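Local structure of protein translation factor SUI1 homolog (Pyrococcus horikoshii, 5ZCY) at residues A[25-30]-A[69-74]. The protein probably acts in translation initiation as an mRNA-binding factor of the SUI1 family, the archaeal counterpart of eukaryotic eIF1. Sequence-based numbering, arbitrary orientation.
Sequences KVYIER and NGRIEL
With CG set beside the backbone N (chi1 -76°) and the chain extended beyond it, Glu29 reaches straight out to meet the guanidinium of Arg71, whose own chain bends at chi3 (-50°) and comes from the opposite direction. Arg71 grips the carboxylate end-on with two nitrogens. Arg71 NH1 reaches Glu29 OE2 at 2.9 Å in a nearly straight bond within the guanidinium plane, although OE2 is met from above the carboxylate plane; Arg71 NH2 takes Glu29 OE1 at 3.0 Å on its syn side, somewhat out of the carboxylate plane and tilted from the guanidinium plane. The two flat groups are twisted 52° apart, so this is a skewed two-pronged salt bridge. Arg71 NH2 also holds a second carboxylate, Glu73 OE2, at 3.0 Å, close to the guanidinium plane but from above the carboxylate plane of Glu73. Strands 24-30 and 71-75 are not neighbours in the mixed sheet of this SUI1 fold: strand 36-41 runs antiparallel between them, and Glu29 and Arg71 meet above it, Glu73 joining from Arg71's own strand to complete a salt-bridge network, with Lys37 from that middle strand pairing with Glu73 OE1. The Tyr27 ring crosses Arg71 at about a right angle, and Tyr27 OH receives a weak, bent bond from Arg71 NH1 at 3.0 Å; the hydroxyl's stronger partner is Glu41, also on the middle strand. A leucine in place of Arg71 would probably leave two like charges, Glu29 OE1 and Glu73 OE2, 4.8 Å apart without the positive charge between them. On the other face of the sheet, Ile72 and Leu74 pack against helix 50-61.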
ATOM      1  N   LYS A  25      -0.815   7.249   1.035  1.00 11.94           N
ATOM      2  CA  LYS A  25      -1.575   7.033   2.203  1.00 11.88           C
ATOM      3  C   LYS A  25      -1.823   5.555   2.386  1.00 11.89           C
ATOM      4  O   LYS A  25      -2.219   4.901   1.451  1.00 12.78           O
ATOM      5  CB  LYS A  25      -2.917   7.719   2.124  1.00 14.70           C
ATOM      6  CG  LYS A  25      -2.927   9.192   1.846  1.00 18.62           C
ATOM      7  CD  LYS A  25      -2.197   9.865   2.922  1.00 23.79           C
ATOM      8  CE  LYS A  25      -2.508  11.376   2.933  1.00 29.21           C
ATOM      9  NZ  LYS A  25      -1.491  12.120   3.714  1.00 32.84           N
ATOM     10  N   VAL A  26      -1.682   5.091   3.606  1.00  9.95           N
ATOM     11  CA  VAL A  26      -1.903   3.695   3.937  1.00 10.49           C
ATOM     12  C   VAL A  26      -2.907   3.693   5.082  1.00 11.78           C
ATOM     13  O   VAL A  26      -2.623   4.282   6.147  1.00 13.06           O
ATOM     14  CB  VAL A  26      -0.668   2.931   4.317  1.00 10.71           C
ATOM     15  CG1 VAL A  26      -0.982   1.452   4.621  1.00 11.13           C
ATOM     16  CG2 VAL A  26       0.424   3.057   3.276  1.00 11.71           C
ATOM     17  N   TYR A  27      -4.006   2.986   4.922  1.00 10.69           N
ATOM     18  CA  TYR A  27      -5.049   3.024   5.973  1.00 10.29           C
ATOM     19  C   TYR A  27      -5.806   1.721   5.959  1.00 12.21           C
ATOM     20  O   TYR A  27      -5.629   0.960   5.059  1.00 11.37           O
ATOM     21  CB  TYR A  27      -5.962   4.185   5.760  1.00 11.47           C
ATOM     22  CG  TYR A  27      -6.684   4.328   4.453  1.00 13.10           C
ATOM     23  CD1 TYR A  27      -6.117   4.986   3.401  1.00 15.51           C
ATOM     24  CD2 TYR A  27      -7.976   3.798   4.239  1.00 15.17           C
ATOM     25  CE1 TYR A  27      -6.763   5.157   2.158  1.00 17.27           C
ATOM     26  CE2 TYR A  27      -8.581   3.918   3.021  1.00 15.78           C
ATOM     27  CZ  TYR A  27      -8.017   4.629   1.983  1.00 18.29           C
ATOM     28  OH  TYR A  27      -8.562   4.837   0.746  1.00 23.22           O
ATOM     29  N   ILE A  28      -6.698   1.505   6.902  1.00 11.50           N
ATOM     30  CA  ILE A  28      -7.413   0.232   7.018  1.00 11.52           C
ATOM     31  C   ILE A  28      -8.825   0.435   6.678  1.00 11.89           C
ATOM     32  O   ILE A  28      -9.451   1.478   7.006  1.00 12.45           O
ATOM     33  CB  ILE A  28      -7.387  -0.261   8.471  1.00 14.49           C
ATOM     34  CG1 ILE A  28      -6.014  -0.486   8.942  1.00 16.00           C
ATOM     35  CG2 ILE A  28      -8.358  -1.441   8.657  1.00 16.27           C
ATOM     36  CD1 ILE A  28      -5.329  -1.509   8.119  1.00 14.78           C
ATOM     37  N   GLU A  29      -9.406  -0.513   5.949  1.00 11.36           N
ATOM     38  CA  GLU A  29     -10.873  -0.610   5.676  1.00 11.87           C
ATOM     39  C   GLU A  29     -11.340  -1.951   6.232  1.00 14.96           C
ATOM     40  O   GLU A  29     -10.595  -2.902   6.467  1.00 12.93           O
ATOM     41  CB  GLU A  29     -11.221  -0.512   4.202  1.00 14.47           C
ATOM     42  CG  GLU A  29     -11.143   0.911   3.633  1.00 14.97           C
ATOM     43  CD  GLU A  29     -11.525   1.085   2.184  1.00 17.22           C
ATOM     44  OE1 GLU A  29     -11.648   0.092   1.447  1.00 19.34           O
ATOM     45  OE2 GLU A  29     -11.635   2.311   1.721  1.00 21.14           O
ATOM     46  N   ARG A  30     -12.656  -1.985   6.461  1.00 16.87           N
ATOM     47  CA  ARG A  30     -13.292  -3.216   7.013  1.00 15.52           C
ATOM     48  C   ARG A  30     -13.463  -4.201   5.956  1.00 14.22           C
ATOM     49  O   ARG A  30     -13.681  -3.913   4.782  1.00 14.92           O
ATOM     50  CB  ARG A  30     -14.729  -2.954   7.476  1.00 17.33           C
ATOM     51  CG  ARG A  30     -14.916  -1.831   8.347  1.00 19.34           C
ATOM     52  CD  ARG A  30     -14.003  -1.791   9.459  1.00 18.77           C
ATOM     53  NE  ARG A  30     -13.929  -3.028  10.158  1.00 20.21           N
ATOM     54  CZ  ARG A  30     -13.145  -3.246  11.239  1.00 25.22           C
ATOM     55  NH1 ARG A  30     -12.377  -2.302  11.665  1.00 23.71           N
ATOM     56  NH2 ARG A  30     -13.089  -4.427  11.864  1.00 25.63           N
ATOM     57  N   ASN A  69      -9.150   0.367  -9.108  1.00 22.64           N
ATOM     58  CA  ASN A  69      -9.591   1.734  -8.924  1.00 25.41           C
ATOM     59  C   ASN A  69      -8.497   2.649  -8.355  1.00 22.70           C
ATOM     60  O   ASN A  69      -8.788   3.546  -7.566  1.00 23.50           O
ATOM     61  CB  ASN A  69     -10.874   1.788  -8.085  1.00 29.19           C
ATOM     62  CG  ASN A  69     -12.026   0.987  -8.712  1.00 32.07           C
ATOM     63  OD1 ASN A  69     -12.133   0.923  -9.919  1.00 42.81           O
ATOM     64  ND2 ASN A  69     -12.864   0.370  -7.883  1.00 39.48           N
ATOM     65  N   GLY A  70      -7.265   2.446  -8.803  1.00 21.75           N
ATOM     66  CA  GLY A  70      -6.177   3.290  -8.425  1.00 19.17           C
ATOM     67  C   GLY A  70      -5.570   3.087  -7.032  1.00 15.01           C
ATOM     68  O   GLY A  70      -4.735   3.848  -6.550  1.00 17.75           O
ATOM     69  N   ARG A  71      -5.971   1.964  -6.444  1.00 14.12           N
ATOM     70  CA  ARG A  71      -5.536   1.645  -5.091  1.00 13.96           C
ATOM     71  C   ARG A  71      -5.067   0.205  -5.013  1.00 12.28           C
ATOM     72  O   ARG A  71      -5.455  -0.606  -5.814  1.00 14.22           O
ATOM     73  CB  ARG A  71      -6.671   1.743  -4.091  1.00 14.89           C
ATOM     74  CG  ARG A  71      -7.543   2.988  -4.171  1.00 18.67           C
ATOM     75  CD  ARG A  71      -8.478   3.089  -2.973  1.00 18.31           C
ATOM     76  NE  ARG A  71      -9.260   1.897  -2.646  1.00 19.30           N
ATOM     77  CZ  ARG A  71     -10.079   1.782  -1.566  1.00 17.46           C
ATOM     78  NH1 ARG A  71     -10.191   2.803  -0.721  1.00 20.78           N
ATOM     79  NH2 ARG A  71     -10.726   0.664  -1.334  1.00 19.14           N
ATOM     80  N   ILE A  72      -4.173  -0.112  -4.066  1.00  9.74           N
ATOM     81  CA  ILE A  72      -3.841  -1.483  -3.762  1.00  9.96           C
ATOM     82  C   ILE A  72      -4.554  -1.835  -2.458  1.00  9.87           C
ATOM     83  O   ILE A  72      -4.551  -1.058  -1.514  1.00 10.65           O
ATOM     84  CB  ILE A  72      -2.345  -1.647  -3.582  1.00 10.25           C
ATOM     85  CG1 ILE A  72      -1.618  -1.316  -4.951  1.00 10.46           C
ATOM     86  CG2 ILE A  72      -1.948  -3.023  -3.047  1.00  9.37           C
ATOM     87  CD1 ILE A  72      -0.135  -1.255  -4.896  1.00 11.87           C
ATOM     88  N   GLU A  73      -5.170  -3.013  -2.456  1.00  9.57           N
ATOM     89  CA  GLU A  73      -5.843  -3.578  -1.281  1.00  9.78           C
ATOM     90  C   GLU A  73      -5.188  -4.834  -0.880  1.00 10.86           C
ATOM     91  O   GLU A  73      -4.975  -5.740  -1.720  1.00 13.43           O
ATOM     92  CB  GLU A  73      -7.348  -3.803  -1.543  1.00 12.03           C
ATOM     93  CG  GLU A  73      -8.066  -2.660  -2.138  1.00 13.61           C
ATOM     94  CD  GLU A  73      -9.614  -2.835  -2.105  1.00 17.18           C
ATOM     95  OE1 GLU A  73     -10.086  -3.839  -1.561  1.00 20.84           O
ATOM     96  OE2 GLU A  73     -10.274  -1.925  -2.699  1.00 24.89           O
ATOM     97  N   LEU A  74      -4.804  -4.967   0.367  1.00  9.76           N
ATOM     98  CA  LEU A  74      -4.161  -6.156   0.926  1.00  9.50           C
ATOM     99  C   LEU A  74      -5.001  -6.761   2.019  1.00 10.93           C
ATOM    100  O   LEU A  74      -5.552  -6.023   2.866  1.00 10.34           O
ATOM    101  CB  LEU A  74      -2.780  -5.883   1.520  1.00  9.72           C
ATOM    102  CG  LEU A  74      -1.799  -5.226   0.556  1.00 11.39           C
ATOM    103  CD1 LEU A  74      -0.538  -4.836   1.252  1.00 13.53           C
ATOM    104  CD2 LEU A  74      -1.463  -6.157  -0.595  1.00 13.68           C
TER